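PDB 7C7D: alpha-1,3-glucanase from Streptomyces thermodiastaticus, which hydrolyses the alpha-1,3-glycosidic bonds of alpha-1,3-glucan as the thermostable catalytic unit of a family GH87 glycoside hydrolase. Local coordinates for residues A55-F59 with R367-L371; V101-R107 with V190-F195; V128-T133 with L167-V173; E196-A202 with A264-Y268. Residue numbers count along the deposited sequence, not the author numbering.

Contact 1. Residues A55-F59 with R367-L371; sequences ADLPF and RDNFL
Residues 55-59 run extended apart from Pro58 (phi/psi -84/27), which bends the chain just before Phe59. In 367-371, Asp368 takes left-handed angles (60/37), breaking the strand before it resumes at Phe370. The backbones come closest where the CA atoms of Ala55 and Asp368 lie 4.1 Å apart. One direct hydrogen bond joins them: Asp56 N donates to Asp368 OD1 at 3.1 Å, nearly straight (177°), with Asp368 in the m rotamer. Water 1 donates to Asp56 O at 2.8 Å and, weakly, to Asp368 O at 3.4 Å. Ala55 CB rests 3.6 Å from Asn369 O, a van der Waals contact with the backbone. The apolar group is Phe59 (chi1 p), its edge against the face of Phe370 (chi1 t) in a T-shaped pair with centroids 5.0 Å apart and planes at 84°, and Leu57 CD2, 3.9 Å from Phe370 CB. Just before strand 59-63, the N-terminal segment thus lies against beta-helix strand 365-372, which pairs with 341-348 and 397-399; Pro58 and Phe59 touch Arg346, and Ala55 N bonds Thr397 OG1.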
loop_
_atom_site.group_PDB
_atom_site.type_symbol
_atom_site.label_atom_id
_atom_site.label_comp_id
_atom_site.label_asym_id
_atom_site.label_seq_id
_atom_site.Cartn_x
_atom_site.Cartn_y
_atom_site.Cartn_z
ATOM N N ALA A 55 5.984 0.827 9.547
ATOM C CA ALA A 55 5.587 2.076 10.163
ATOM C C ALA A 55 5.482 1.918 11.669
ATOM O O ALA A 55 5.160 0.846 12.187
ATOM C CB ALA A 55 4.234 2.510 9.609
ATOM N N ASP A 56 5.762 3.010 12.369
ATOM C CA ASP A 56 5.491 3.115 13.798
ATOM C C ASP A 56 4.028 3.518 13.922
ATOM O O ASP A 56 3.664 4.664 13.654
ATOM C CB ASP A 56 6.415 4.157 14.418
ATOM C CG ASP A 56 6.251 4.272 15.915
ATOM O OD1 ASP A 56 5.643 3.366 16.522
ATOM O OD2 ASP A 56 6.761 5.258 16.494
ATOM N N LEU A 57 3.180 2.563 14.302
ATOM C CA LEU A 57 1.745 2.750 14.246
ATOM C C LEU A 57 1.123 2.606 15.626
ATOM O O LEU A 57 1.522 1.730 16.397
ATOM C CB LEU A 57 1.105 1.708 13.323
ATOM C CG LEU A 57 1.545 1.769 11.861
ATOM C CD1 LEU A 57 1.270 0.451 11.147
ATOM C CD2 LEU A 57 0.853 2.922 11.139
ATOM N N PRO A 58 0.126 3.429 15.946
ATOM C CA PRO A 58 -0.536 3.344 17.254
ATOM C C PRO A 58 -1.630 2.289 17.287
ATOM O O PRO A 58 -2.594 2.424 18.045
ATOM C CB PRO A 58 -1.138 4.745 17.407
ATOM C CG PRO A 58 -1.514 5.100 15.986
ATOM C CD PRO A 58 -0.404 4.535 15.128
ATOM N N PHE A 59 -1.516 1.254 16.454
ATOM C CA PHE A 59 -2.468 0.152 16.467
ATOM C C PHE A 59 -1.731 -1.169 16.303
ATOM O O PHE A 59 -0.602 -1.221 15.808
ATOM C CB PHE A 59 -3.599 0.300 15.423
ATOM C CG PHE A 59 -3.165 0.133 13.984
ATOM C CD1 PHE A 59 -3.067 -1.128 13.404
ATOM C CD2 PHE A 59 -2.918 1.245 13.196
ATOM C CE1 PHE A 59 -2.699 -1.276 12.072
ATOM C CE2 PHE A 59 -2.549 1.106 11.861
ATOM C CZ PHE A 59 -2.436 -0.156 11.300
ATOM N N ARG A 367 6.742 8.392 4.630
ATOM C CA ARG A 367 7.207 7.598 5.763
ATOM C C ARG A 367 6.106 7.349 6.787
ATOM O O ARG A 367 5.213 8.175 6.993
ATOM C CB ARG A 367 8.411 8.250 6.463
ATOM C CG ARG A 367 8.103 9.556 7.165
ATOM C CD ARG A 367 9.325 10.143 7.860
ATOM N NE ARG A 367 9.017 11.472 8.376
ATOM C CZ ARG A 367 9.866 12.494 8.385
ATOM N NH1 ARG A 367 11.101 12.342 7.918
ATOM N NH2 ARG A 367 9.482 13.672 8.865
ATOM N N ASP A 368 6.190 6.194 7.447
ATOM C CA ASP A 368 5.322 5.877 8.579
ATOM C C ASP A 368 3.844 5.889 8.206
ATOM O O ASP A 368 2.996 6.297 9.001
ATOM C CB ASP A 368 5.613 6.775 9.776
ATOM C CG ASP A 368 6.945 6.461 10.394
ATOM O OD1 ASP A 368 7.104 5.334 10.906
ATOM O OD2 ASP A 368 7.838 7.326 10.338
ATOM N N ASN A 369 3.535 5.432 6.994
ATOM C CA ASN A 369 2.160 5.281 6.557
ATOM C C ASN A 369 1.769 3.813 6.557
ATOM O O ASN A 369 2.613 2.919 6.447
ATOM C CB ASN A 369 1.973 5.844 5.147
ATOM C CG ASN A 369 2.369 7.300 5.058
ATOM O OD1 ASN A 369 1.658 8.175 5.540
ATOM N ND2 ASN A 369 3.515 7.564 4.449
ATOM N N PHE A 370 0.465 3.582 6.680
ATOM C CA PHE A 370 -0.118 2.251 6.586
ATOM C C PHE A 370 -1.016 2.203 5.361
ATOM O O PHE A 370 -1.901 3.058 5.209
ATOM C CB PHE A 370 -0.943 1.926 7.833
ATOM C CG PHE A 370 -1.586 0.574 7.783
ATOM C CD1 PHE A 370 -0.818 -0.566 7.928
ATOM C CD2 PHE A 370 -2.948 0.433 7.543
ATOM C CE1 PHE A 370 -1.386 -1.819 7.863
ATOM C CE2 PHE A 370 -3.522 -0.828 7.477
ATOM C CZ PHE A 370 -2.745 -1.953 7.640
ATOM N N LEU A 371 -0.793 1.206 4.501
ATOM C CA LEU A 371 -1.531 1.051 3.250
ATOM C C LEU A 371 -2.072 -0.367 3.170
ATOM O O LEU A 371 -1.300 -1.331 3.222
ATOM C CB LEU A 371 -0.624 1.340 2.049
ATOM C CG LEU A 371 -0.129 2.793 1.955
ATOM C CD1 LEU A 371 1.327 2.944 2.429
ATOM C CD2 LEU A 371 -0.292 3.305 0.534
HETATM O O HOH W 1 1.767 6.026 12.125
#

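Contact 2. Residues V101-R107 with V190-F195; sequences VEFTVPR and VDVADF. With CA (calcium ion), chain C.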
loop_
_atom_site.group_PDB
_atom_site.type_symbol
_atom_site.label_atom_id
_atom_site.label_comp_id
_atom_site.label_asym_id
_atom_site.label_seq_id
_atom_site.Cartn_x
_atom_site.Cartn_y
_atom_site.Cartn_z
ATOM N N VAL A 101 -16.504 -14.067 15.943
ATOM C CA VAL A 101 -15.076 -14.212 16.141
ATOM C C VAL A 101 -14.710 -13.354 17.338
ATOM O O VAL A 101 -15.107 -12.186 17.414
ATOM C CB VAL A 101 -14.270 -13.847 14.880
ATOM C CG1 VAL A 101 -14.617 -12.458 14.396
ATOM C CG2 VAL A 101 -12.780 -13.960 15.152
ATOM N N GLU A 102 -14.030 -13.958 18.305
ATOM C CA GLU A 102 -13.739 -13.330 19.587
ATOM C C GLU A 102 -12.245 -13.047 19.637
ATOM O O GLU A 102 -11.434 -13.978 19.714
ATOM C CB GLU A 102 -14.148 -14.263 20.722
ATOM C CG GLU A 102 -13.917 -13.699 22.102
ATOM C CD GLU A 102 -14.429 -14.623 23.185
ATOM O OE1 GLU A 102 -15.122 -15.607 22.849
ATOM O OE2 GLU A 102 -14.146 -14.360 24.370
ATOM N N PHE A 103 -11.888 -11.770 19.589
ATOM C CA PHE A 103 -10.498 -11.351 19.605
ATOM C C PHE A 103 -10.053 -11.090 21.033
ATOM O O PHE A 103 -10.790 -10.509 21.832
ATOM C CB PHE A 103 -10.335 -10.046 18.826
ATOM C CG PHE A 103 -10.537 -10.184 17.346
ATOM C CD1 PHE A 103 -9.470 -10.470 16.513
ATOM C CD2 PHE A 103 -11.786 -10.000 16.785
ATOM C CE1 PHE A 103 -9.653 -10.589 15.149
ATOM C CE2 PHE A 103 -11.974 -10.116 15.424
ATOM C CZ PHE A 103 -10.907 -10.408 14.604
ATOM N N THR A 104 -8.830 -11.496 21.342
ATOM C CA THR A 104 -8.174 -11.043 22.558
ATOM C C THR A 104 -7.465 -9.733 22.238
ATOM O O THR A 104 -6.628 -9.675 21.330
ATOM C CB THR A 104 -7.200 -12.093 23.083
ATOM O OG1 THR A 104 -7.939 -13.254 23.482
ATOM C CG2 THR A 104 -6.441 -11.551 24.289
ATOM N N VAL A 105 -7.828 -8.682 22.964
ATOM C CA VAL A 105 -7.293 -7.345 22.697
ATOM C C VAL A 105 -5.785 -7.349 22.928
ATOM O O VAL A 105 -5.322 -7.807 23.990
ATOM C CB VAL A 105 -7.998 -6.321 23.602
ATOM C CG1 VAL A 105 -7.355 -4.973 23.492
ATOM C CG2 VAL A 105 -9.474 -6.240 23.239
ATOM N N PRO A 106 -4.975 -6.884 21.971
ATOM C CA PRO A 106 -3.516 -6.965 22.114
ATOM C C PRO A 106 -2.872 -5.801 22.852
ATOM O O PRO A 106 -1.698 -5.913 23.234
ATOM C CB PRO A 106 -3.051 -6.980 20.650
ATOM C CG PRO A 106 -4.053 -6.101 19.964
ATOM C CD PRO A 106 -5.374 -6.421 20.629
ATOM N N ARG A 107 -3.595 -4.707 23.070
ATOM C CA ARG A 107 -3.034 -3.485 23.634
ATOM C C ARG A 107 -4.196 -2.571 23.995
ATOM O O ARG A 107 -5.331 -2.788 23.568
ATOM C CB ARG A 107 -2.153 -2.775 22.608
ATOM C CG ARG A 107 -2.973 -2.178 21.467
ATOM C CD ARG A 107 -2.104 -1.686 20.341
ATOM N NE ARG A 107 -1.456 -0.419 20.658
ATOM C CZ ARG A 107 -0.373 0.031 20.036
ATOM N NH1 ARG A 107 0.156 1.196 20.380
ATOM N NH2 ARG A 107 0.179 -0.687 19.066
ATOM N N VAL A 190 -14.357 -12.230 7.803
ATOM C CA VAL A 190 -13.515 -11.315 8.566
ATOM C C VAL A 190 -12.056 -11.703 8.374
ATOM O O VAL A 190 -11.672 -12.852 8.616
ATOM C CB VAL A 190 -13.904 -11.321 10.054
ATOM C CG1 VAL A 190 -13.048 -10.329 10.829
ATOM C CG2 VAL A 190 -15.391 -10.985 10.218
ATOM N N ASP A 191 -11.238 -10.739 7.957
ATOM C CA ASP A 191 -9.835 -11.005 7.645
ATOM C C ASP A 191 -8.912 -10.716 8.829
ATOM O O ASP A 191 -8.120 -11.575 9.242
ATOM C CB ASP A 191 -9.446 -10.149 6.439
ATOM C CG ASP A 191 -8.006 -10.335 6.022
ATOM O OD1 ASP A 191 -7.341 -11.282 6.516
ATOM O OD2 ASP A 191 -7.541 -9.530 5.180
ATOM N N VAL A 192 -8.987 -9.497 9.359
ATOM C CA VAL A 192 -8.039 -8.998 10.350
ATOM C C VAL A 192 -8.700 -7.794 11.006
ATOM O O VAL A 192 -9.490 -7.087 10.376
ATOM C CB VAL A 192 -6.675 -8.651 9.686
ATOM C CG1 VAL A 192 -6.836 -7.691 8.503
ATOM C CG2 VAL A 192 -5.678 -8.101 10.716
ATOM N N ALA A 193 -8.399 -7.577 12.282
ATOM C CA ALA A 193 -8.911 -6.434 13.022
ATOM C C ALA A 193 -7.751 -5.645 13.610
ATOM O O ALA A 193 -6.785 -6.228 14.115
ATOM C CB ALA A 193 -9.857 -6.881 14.142
ATOM N N ASP A 194 -7.847 -4.318 13.542
ATOM C CA ASP A 194 -6.832 -3.414 14.071
ATOM C C ASP A 194 -7.378 -2.745 15.325
ATOM O O ASP A 194 -8.495 -2.214 15.318
ATOM C CB ASP A 194 -6.468 -2.320 13.059
ATOM C CG ASP A 194 -6.109 -2.858 11.683
ATOM O OD1 ASP A 194 -5.596 -3.988 11.567
ATOM O OD2 ASP A 194 -6.340 -2.118 10.704
ATOM N N PHE A 195 -6.586 -2.754 16.398
ATOM C CA PHE A 195 -6.977 -2.186 17.681
ATOM C C PHE A 195 -6.111 -0.962 17.937
ATOM O O PHE A 195 -4.890 -1.085 18.064
ATOM C CB PHE A 195 -6.806 -3.237 18.776
ATOM C CG PHE A 195 -7.733 -4.404 18.619
ATOM C CD1 PHE A 195 -7.400 -5.477 17.801
ATOM C CD2 PHE A 195 -8.965 -4.405 19.248
ATOM C CE1 PHE A 195 -8.266 -6.545 17.645
ATOM C CE2 PHE A 195 -9.840 -5.467 19.089
ATOM C CZ PHE A 195 -9.490 -6.538 18.287
HETATM CA CA CA C . -6.376 -12.860 7.833
#
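Strands 101-104 and 190-195 face each other across a buried core, their axes 9.8 Å apart and inclined at 37°, so the gap is filled by side chains alone. The biggest bump is Phe195, which projects from its strand toward 101-107, into the hollow formed by Phe103, Val105 and Pro106. Its CZ reaches Phe103 CB at 3.6 Å, its CE2 lies 4.2 Å from Val105 CG2, and Pro106 CD sits 4.0 Å from the Phe195 ring centroid in an off-centre CH-pi contact. Phe103 answers from the other strand. The small Ala193 fits under the face of its ring, with Ala193 CB 4.0 Å from the Phe103 centroid and close to the ring normal. The edge of Phe195 is directed at the face of Phe103 in an offset edge-to-face pair, with centroids 5.8 Å apart and planes at 63°. Beyond the rings the packing loosens, with Val101 CG1 4.4 Å from Val190 CG1. On the other face of strand 190-195, Asp191 binds calcium through O (2.6 Å) and OD1 (2.3 Å), with Glu63, Glu65, Ser88 and Gln91 completing the site. Two antiparallel sheets packed face to face around such a core make a beta-sandwich, here with its calcium site outside the core.

Contact 3. Residues V128-T133 with L167-V173; sequences VYVNGT and LLLGRDV
Val128 to Val130 form the end of strand 123-130, in extended conformation; Val128 and Val130 point toward the corner at which strand 163-169 gives way to strand 172-173. The segments stand apart, with CA atoms 8.7 Å from Val128 to Leu169 and 7.9 Å from Val130 to Val173, so side chains make the contact. Val128 (chi1 t) comes first: its CG2 lies 4.3 Å from Leu167 CD2 and its CG1 4.3 Å from Leu169 CD2. Two residues on, Val130 (chi1 t) makes the tightest contact, with CG1 3.5 Å from Val173 CG1 and 3.6 Å from Arg171 CD. Arg171 is extended, chi1 to chi3 all t, and lays one face of its guanidinium over Val130 CG1. The chain then reverses in a type I' turn from Val130 to Thr133, with Asn131 at 63/39 and Gly132 at 79/-4. Val130 N bonds to Thr133 O at 2.9 Å and Thr133 N to Val130 O at 3.3 Å. Thr133, in the p rotamer, adds a bond from OG1 to Val130 O at 2.9 Å, while Thr133 OG1 stays 3.9 Å from Arg171 NH1. Across the gap, Gly170 (68/7) allows the corner after Leu169. The turn is the two-residue loop of a beta-hairpin formed by strands 123-130 and 133-142; Val128 and Val130 pack on Leu167, Leu169 and Val173 in the beta-sandwich core, with exposed Arg171 across the rim.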
loop_
_atom_site.group_PDB
_atom_site.type_symbol
_atom_site.label_atom_id
_atom_site.label_comp_id
_atom_site.label_asym_id
_atom_site.label_seq_id
_atom_site.Cartn_x
_atom_site.Cartn_y
_atom_site.Cartn_z
ATOM N N VAL A 128 -20.838 -5.716 17.596
ATOM C CA VAL A 128 -19.617 -5.666 18.392
ATOM C C VAL A 128 -19.986 -5.868 19.854
ATOM O O VAL A 128 -20.868 -5.180 20.380
ATOM C CB VAL A 128 -18.860 -4.340 18.191
ATOM C CG1 VAL A 128 -17.531 -4.368 18.931
ATOM C CG2 VAL A 128 -18.634 -4.068 16.705
ATOM N N TYR A 129 -19.315 -6.818 20.500
ATOM C CA TYR A 129 -19.457 -7.070 21.924
ATOM C C TYR A 129 -18.108 -6.821 22.577
ATOM O O TYR A 129 -17.059 -7.103 21.988
ATOM C CB TYR A 129 -19.866 -8.525 22.191
ATOM C CG TYR A 129 -21.278 -8.880 21.773
ATOM C CD1 TYR A 129 -21.629 -8.961 20.432
ATOM C CD2 TYR A 129 -22.256 -9.152 22.723
ATOM C CE1 TYR A 129 -22.914 -9.292 20.049
ATOM C CE2 TYR A 129 -23.546 -9.483 22.349
ATOM C CZ TYR A 129 -23.870 -9.550 21.012
ATOM O OH TYR A 129 -25.152 -9.879 20.636
ATOM N N VAL A 130 -18.136 -6.284 23.791
ATOM C CA VAL A 130 -16.937 -6.123 24.599
ATOM C C VAL A 130 -17.214 -6.804 25.928
ATOM O O VAL A 130 -18.078 -6.356 26.692
ATOM C CB VAL A 130 -16.564 -4.650 24.800
ATOM C CG1 VAL A 130 -15.448 -4.545 25.824
ATOM C CG2 VAL A 130 -16.161 -4.010 23.473
ATOM N N ASN A 131 -16.497 -7.895 26.194
ATOM C CA ASN A 131 -16.648 -8.647 27.440
ATOM C C ASN A 131 -18.046 -9.246 27.571
ATOM O O ASN A 131 -18.632 -9.272 28.654
ATOM C CB ASN A 131 -16.284 -7.801 28.665
ATOM C CG ASN A 131 -14.820 -7.420 28.692
ATOM O OD1 ASN A 131 -14.456 -6.339 29.156
ATOM N ND2 ASN A 131 -13.968 -8.308 28.194
ATOM N N GLY A 132 -18.588 -9.733 26.457
ATOM C CA GLY A 132 -19.890 -10.364 26.458
ATOM C C GLY A 132 -21.073 -9.421 26.476
ATOM O O GLY A 132 -22.217 -9.893 26.412
ATOM N N THR A 133 -20.847 -8.113 26.561
ATOM C CA THR A 133 -21.916 -7.125 26.542
ATOM C C THR A 133 -21.945 -6.441 25.183
ATOM O O THR A 133 -20.914 -5.954 24.704
ATOM C CB THR A 133 -21.723 -6.087 27.651
ATOM O OG1 THR A 133 -20.640 -5.215 27.309
ATOM C CG2 THR A 133 -21.414 -6.775 28.967
ATOM N N LEU A 167 -14.908 1.874 13.787
ATOM C CA LEU A 167 -15.835 2.307 14.821
ATOM C C LEU A 167 -15.036 2.710 16.050
ATOM O O LEU A 167 -14.143 1.970 16.478
ATOM C CB LEU A 167 -16.769 1.148 15.180
ATOM C CG LEU A 167 -18.016 1.389 16.026
ATOM C CD1 LEU A 167 -18.754 2.629 15.557
ATOM C CD2 LEU A 167 -18.914 0.166 15.963
ATOM N N LEU A 168 -15.346 3.878 16.604
ATOM C CA LEU A 168 -14.903 4.185 17.955
ATOM C C LEU A 168 -15.698 3.316 18.920
ATOM O O LEU A 168 -16.920 3.195 18.797
ATOM C CB LEU A 168 -15.146 5.662 18.271
ATOM C CG LEU A 168 -14.281 6.684 17.527
ATOM C CD1 LEU A 168 -14.830 8.094 17.703
ATOM C CD2 LEU A 168 -12.833 6.615 17.985
ATOM N N LEU A 169 -15.007 2.692 19.876
ATOM C CA LEU A 169 -15.692 1.751 20.757
ATOM C C LEU A 169 -16.557 2.438 21.808
ATOM O O LEU A 169 -17.429 1.785 22.390
ATOM C CB LEU A 169 -14.691 0.811 21.429
ATOM C CG LEU A 169 -13.950 -0.156 20.501
ATOM C CD1 LEU A 169 -12.860 -0.894 21.264
ATOM C CD2 LEU A 169 -14.908 -1.135 19.840
ATOM N N GLY A 170 -16.351 3.731 22.061
ATOM C CA GLY A 170 -16.992 4.381 23.188
ATOM C C GLY A 170 -16.501 3.904 24.534
ATOM O O GLY A 170 -17.052 4.309 25.566
ATOM N N ARG A 171 -15.469 3.067 24.540
ATOM C CA ARG A 171 -14.896 2.412 25.699
ATOM C C ARG A 171 -13.406 2.333 25.414
ATOM O O ARG A 171 -12.983 2.405 24.259
ATOM C CB ARG A 171 -15.467 0.990 25.810
ATOM C CG ARG A 171 -15.431 0.344 27.178
ATOM C CD ARG A 171 -15.531 -1.172 27.029
ATOM N NE ARG A 171 -15.760 -1.846 28.303
ATOM C CZ ARG A 171 -16.887 -2.472 28.636
ATOM N NH1 ARG A 171 -17.904 -2.532 27.786
ATOM N NH2 ARG A 171 -16.991 -3.047 29.827
ATOM N N ASP A 172 -12.604 2.195 26.459
ATOM C CA ASP A 172 -11.182 1.901 26.281
ATOM C C ASP A 172 -10.867 0.517 26.843
ATOM O O ASP A 172 -10.614 0.362 28.041
ATOM C CB ASP A 172 -10.265 2.993 26.829
ATOM C CG ASP A 172 -10.491 4.338 26.160
ATOM O OD1 ASP A 172 -9.493 4.945 25.719
ATOM O OD2 ASP A 172 -11.652 4.798 26.083
ATOM N N VAL A 173 -10.883 -0.482 25.962
ATOM C CA VAL A 173 -10.543 -1.853 26.320
ATOM C C VAL A 173 -9.042 -1.948 26.552
ATOM O O VAL A 173 -8.290 -1.029 26.210
ATOM C CB VAL A 173 -11.014 -2.842 25.239
ATOM C CG1 VAL A 173 -12.512 -2.717 25.040
ATOM C CG2 VAL A 173 -10.280 -2.583 23.929
#

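Contact 4. Residues E196-A202 with A264-Y268; sequences EQVSAAA and AGSWY
Two loops meet here, 196-202 largely extended and 264-268 curled, with the tightest backbone approach at Ala202 and Ala264, whose CA atoms are 4.6 Å apart. Ala202 N donates to Ala264 O at 3.0 Å and 174°. That carbonyl also accepts from water 3 at 2.7 Å, which donates to Ala200 O at 3.0 Å as well, and Ala201 CA makes a CA-H...O contact with Ala264 O at 3.6 Å. Three residues before Ala202, Ser199 O accepts a hydrogen bond from Tyr268 OH at 2.8 Å, with Tyr268 chi1 m. The tyrosine backbone is held too, Tyr268 N bonding to Gly265 O at 2.9 Å; Gly265 has angles of 127/142 that call for glycine. At the other end water 2 links Trp267 NE1, which it accepts from at 2.9 Å, to Glu196 OE2 at 2.8 Å; Glu196 OE2 also forms a salt bridge with Arg346. Two CH-pi contacts cover the rings: Val198 CG2 stands 3.7 Å over the centroid of the five-membered ring of Trp267 (chi1 m), and Ala201 CB 3.8 Å over that of Tyr268. The 196-202 loop leaves strand 188-196 of the beta-sandwich on its way to strand 209-210, while 264-268 links strands 259-263 and 269-272 of the beta-helix. Strands 109-117 and 163-169 add Ala111 and Leu168 against Trp267.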
loop_
_atom_site.group_PDB
_atom_site.type_symbol
_atom_site.label_atom_id
_atom_site.label_comp_id
_atom_site.label_asym_id
_atom_site.label_seq_id
_atom_site.Cartn_x
_atom_site.Cartn_y
_atom_site.Cartn_z
ATOM N N GLU A 196 -6.740 0.214 17.977
ATOM C CA GLU A 196 -6.034 1.490 17.979
ATOM C C GLU A 196 -6.441 2.331 19.179
ATOM O O GLU A 196 -7.607 2.328 19.592
ATOM C CB GLU A 196 -6.328 2.292 16.698
ATOM C CG GLU A 196 -5.495 3.567 16.569
ATOM C CD GLU A 196 -5.571 4.206 15.195
ATOM O OE1 GLU A 196 -6.120 3.580 14.261
ATOM O OE2 GLU A 196 -5.070 5.343 15.051
ATOM N N GLN A 197 -5.473 3.064 19.729
ATOM C CA GLN A 197 -5.733 4.097 20.722
ATOM C C GLN A 197 -5.812 5.432 19.996
ATOM O O GLN A 197 -4.791 5.959 19.539
ATOM C CB GLN A 197 -4.622 4.128 21.767
ATOM C CG GLN A 197 -4.900 5.097 22.897
ATOM C CD GLN A 197 -6.136 4.717 23.689
ATOM O OE1 GLN A 197 -6.876 5.582 24.158
ATOM N NE2 GLN A 197 -6.358 3.418 23.855
ATOM N N VAL A 198 -7.022 5.971 19.883
ATOM C CA VAL A 198 -7.261 7.246 19.221
ATOM C C VAL A 198 -7.426 8.313 20.290
ATOM O O VAL A 198 -8.204 8.141 21.236
ATOM C CB VAL A 198 -8.500 7.175 18.314
ATOM C CG1 VAL A 198 -8.850 8.559 17.773
ATOM C CG2 VAL A 198 -8.255 6.199 17.174
ATOM N N SER A 199 -6.692 9.410 20.143
ATOM C CA SER A 199 -6.789 10.518 21.076
ATOM C C SER A 199 -8.176 11.147 21.013
ATOM O O SER A 199 -8.895 11.040 20.014
ATOM C CB SER A 199 -5.755 11.581 20.717
ATOM O OG SER A 199 -4.475 11.218 21.193
ATOM N N ALA A 200 -8.552 11.817 22.098
ATOM C CA ALA A 200 -9.769 12.611 22.083
ATOM C C ALA A 200 -9.668 13.695 21.010
ATOM O O ALA A 200 -8.577 14.082 20.578
ATOM C CB ALA A 200 -10.008 13.243 23.455
ATOM N N ALA A 201 -10.827 14.172 20.568
ATOM C CA ALA A 201 -10.861 15.221 19.558
ATOM C C ALA A 201 -10.082 16.439 20.039
ATOM O O ALA A 201 -10.232 16.873 21.184
ATOM C CB ALA A 201 -12.310 15.603 19.261
ATOM N N ALA A 202 -9.232 16.976 19.169
ATOM C CA ALA A 202 -8.423 18.131 19.520
ATOM C C ALA A 202 -9.260 19.405 19.480
ATOM O O ALA A 202 -10.305 19.475 18.829
ATOM C CB ALA A 202 -7.241 18.272 18.562
ATOM N N ALA A 264 -9.742 17.905 13.774
ATOM C CA ALA A 264 -9.656 17.519 15.176
ATOM C C ALA A 264 -9.134 16.103 15.359
ATOM O O ALA A 264 -9.082 15.615 16.498
ATOM C CB ALA A 264 -11.035 17.646 15.832
ATOM N N GLY A 265 -8.729 15.451 14.273
ATOM C CA GLY A 265 -8.387 14.044 14.271
ATOM C C GLY A 265 -9.162 13.331 13.185
ATOM O O GLY A 265 -10.331 13.642 12.948
ATOM N N SER A 266 -8.521 12.370 12.518
ATOM C CA SER A 266 -9.136 11.713 11.374
ATOM C C SER A 266 -10.322 10.828 11.740
ATOM O O SER A 266 -11.009 10.349 10.832
ATOM C CB SER A 266 -8.086 10.900 10.623
ATOM O OG SER A 266 -7.637 9.833 11.435
ATOM N N TRP A 267 -10.575 10.582 13.023
ATOM C CA TRP A 267 -11.779 9.879 13.439
ATOM C C TRP A 267 -12.919 10.826 13.782
ATOM O O TRP A 267 -14.021 10.359 14.082
ATOM C CB TRP A 267 -11.485 8.951 14.627
ATOM C CG TRP A 267 -10.587 7.802 14.257
ATOM C CD1 TRP A 267 -9.279 7.875 13.854
ATOM C CD2 TRP A 267 -10.929 6.410 14.245
ATOM N NE1 TRP A 267 -8.791 6.616 13.600
ATOM C CE2 TRP A 267 -9.781 5.700 13.834
ATOM C CE3 TRP A 267 -12.093 5.692 14.548
ATOM C CZ2 TRP A 267 -9.760 4.310 13.723
ATOM C CZ3 TRP A 267 -12.070 4.304 14.432
ATOM C CH2 TRP A 267 -10.910 3.631 14.024
ATOM N N TYR A 268 -12.689 12.135 13.721
ATOM C CA TYR A 268 -13.680 13.131 14.122
ATOM C C TYR A 268 -14.049 14.106 13.019
ATOM O O TYR A 268 -15.231 14.427 12.859
ATOM C CB TYR A 268 -13.168 13.923 15.332
ATOM C CG TYR A 268 -12.778 13.048 16.491
ATOM C CD1 TYR A 268 -13.740 12.417 17.269
ATOM C CD2 TYR A 268 -11.443 12.835 16.799
ATOM C CE1 TYR A 268 -13.380 11.609 18.332
ATOM C CE2 TYR A 268 -11.076 12.030 17.854
ATOM C CZ TYR A 268 -12.046 11.419 18.617
ATOM O OH TYR A 268 -11.672 10.613 19.670
HETATM O O HOH W 2 -5.992 7.199 13.232
HETATM O O HOH W 3 -7.274 14.048 17.834
#

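Near the start of the modelled chain, 55-59 meets 367-371, so contact 1 closes the longest loop and encloses the other three, binding this N-terminal segment to the beta-helix. Within it, contact 2 spans 101-107 to 190-195 in the beta-sandwich and encloses contact 3, formed between 128-133 and 167-173; these two touch through Val105 and Val173 and fill one core between the same sheets. Contact 4 opens directly after contact 2, as 196 follows 195, and its 196-202 segment leads from the sandwich toward the beta-helix. Contacts 1 and 4, with centres about 15 Å apart, touch through Phe59 and Glu196; both lie where the sandwich meets the beta-helix, while Leu168 of contact 3 packs on Trp267 and Tyr268 of contact 4.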